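Local coordinates for aminotransferase, class III (Deinococcus radiodurans, PDB 3I4J), which probably transfers amino groups between amino and keto compounds with pyridoxal phosphate as cofactor, as a class III transaminase, at the interface of chains A and B. Coordinates in Å, arbitrary orientation; residue numbers count along the deposited sequence, not the author numbering. Chains: chain A/B, Aminotransferase, class III.

The interface of chains A and B. Residues chain A 74, 78, 90-92; chain B 3-5.
O of B:Asn3 and N of B:Phe5 flank B:Val4 and bond to N and O of A:Phe92, which makes a parallel bridge between A:Phe92 and B:Val4. It is an example of an N-terminal arm that borrows a strand's backbone groups: the first modelled residues of chain B run beside the start of strand 91-95 of chain A. The backbone N of A:Phe92 gives a nearly straight hydrogen bond to O of B:Asn3 (2.7 Å), and O of A:Phe92 accepts one from the backbone N of B:Phe5 (2.8 Å), so that B:Val4 is bracketed by the pair. The latter donor stands well above the carbonyl plane.

Two side chains add bonds to this pairing, A:Arg91 beside its middle and B:Asn3 at its start. From CB outward, A:Arg91 first packs its CB against CB of B:Phe5 at 3.9 Å, with CD1 of that ring equally near. Its CG stands beside the backbone N (chi1 -66°), and a bend at chi2 (-88°) brings CD beside the carbonyl oxygen of B:Val4, 3.3 Å from its O. At the tip, the guanidinium turns its edge to the same oxygen: NH1 donates to O of B:Val4 at 3.0 Å, with the acceptor close to the guanidinium plane. The carbonyl left over by the bridge is thereby used, and the aliphatic part of the arginine lies against the arm.

The carboxamide of B:Asn3 works in the opposite sense. Its ND2 donates to O of A:Phe90 (2.9 Å), and this acceptor lies almost in the amide plane, which should limit rotation of the group. CB of B:Asn3 meanwhile rests near the methyl of A:Ala78.

B:Val4 points its branches toward helix 72-84, CG2 meeting CB of A:Ala78 and CG of A:Leu74, whose side chain crosses that of the valine at about a right angle.

Within the fold, the arm thus lies along the junction where helix 72-84 meets the start of strand 91-95, and the two-fold symmetric interface repeats the exchange with the chains swapped, consistent with the dimer usual for this family.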
# COMPACT_ATOMS: atom_id res chain seq x y z
N LEU A 74 -1.44 -7.39 -16.51
CA LEU A 74 -0.16 -6.85 -16.06
C LEU A 74 0.87 -6.96 -17.19
O LEU A 74 1.67 -6.04 -17.40
CB LEU A 74 0.35 -7.59 -14.82
CG LEU A 74 1.75 -7.18 -14.32
CD1 LEU A 74 1.77 -5.70 -13.93
CD2 LEU A 74 2.11 -8.06 -13.12
N ALA A 78 2.51 -3.57 -18.48
CA ALA A 78 3.96 -3.41 -18.35
C ALA A 78 4.58 -2.92 -19.65
O ALA A 78 5.40 -1.99 -19.65
CB ALA A 78 4.59 -4.71 -17.92
N PHE A 90 12.50 -1.78 -20.45
CA PHE A 90 12.60 -1.90 -19.00
C PHE A 90 11.55 -2.83 -18.38
O PHE A 90 10.48 -3.05 -18.94
CB PHE A 90 12.52 -0.52 -18.34
CG PHE A 90 13.80 0.27 -18.42
CD1 PHE A 90 14.53 0.33 -19.61
CD2 PHE A 90 14.27 0.96 -17.31
CE1 PHE A 90 15.70 1.09 -19.69
CE2 PHE A 90 15.44 1.72 -17.38
CZ PHE A 90 16.16 1.78 -18.57
N ARG A 91 11.88 -3.35 -17.20
CA ARG A 91 11.00 -4.27 -16.48
C ARG A 91 10.22 -3.57 -15.39
O ARG A 91 10.80 -2.89 -14.54
CB ARG A 91 11.85 -5.40 -15.88
CG ARG A 91 12.51 -6.29 -16.92
CD ARG A 91 11.59 -7.43 -17.33
NE ARG A 91 12.22 -8.29 -18.34
CZ ARG A 91 11.79 -9.51 -18.66
NH1 ARG A 91 10.73 -10.03 -18.05
NH2 ARG A 91 12.43 -10.21 -19.59
N PHE A 92 8.90 -3.76 -15.41
CA PHE A 92 7.99 -3.12 -14.47
C PHE A 92 7.69 -3.96 -13.23
O PHE A 92 7.21 -5.09 -13.33
CB PHE A 92 6.68 -2.78 -15.19
CG PHE A 92 5.67 -2.07 -14.33
CD1 PHE A 92 6.00 -0.87 -13.70
CD2 PHE A 92 4.39 -2.59 -14.16
CE1 PHE A 92 5.07 -0.20 -12.90
CE2 PHE A 92 3.45 -1.93 -13.36
CZ PHE A 92 3.79 -0.73 -12.73
N ASN B 3 7.62 -7.50 -20.34
CA ASN B 3 8.19 -6.33 -19.60
C ASN B 3 7.87 -6.41 -18.11
O ASN B 3 8.01 -5.42 -17.40
CB ASN B 3 7.63 -5.00 -20.15
CG ASN B 3 8.24 -4.62 -21.49
OD1 ASN B 3 7.79 -5.07 -22.55
ND2 ASN B 3 9.28 -3.80 -21.45
N VAL B 4 7.43 -7.57 -17.64
CA VAL B 4 7.11 -7.73 -16.22
C VAL B 4 8.34 -8.09 -15.40
O VAL B 4 9.13 -8.96 -15.78
CB VAL B 4 6.01 -8.81 -16.02
CG1 VAL B 4 5.81 -9.08 -14.51
CG2 VAL B 4 4.71 -8.34 -16.65
N PHE B 5 8.51 -7.42 -14.26
CA PHE B 5 9.62 -7.71 -13.36
C PHE B 5 9.07 -8.80 -12.44
O PHE B 5 8.38 -8.50 -11.47
CB PHE B 5 10.00 -6.45 -12.57
CG PHE B 5 11.32 -6.55 -11.85
CD1 PHE B 5 12.25 -5.52 -11.95
CD2 PHE B 5 11.63 -7.65 -11.05
CE1 PHE B 5 13.46 -5.57 -11.27
CE2 PHE B 5 12.84 -7.71 -10.35
CZ PHE B 5 13.76 -6.67 -10.46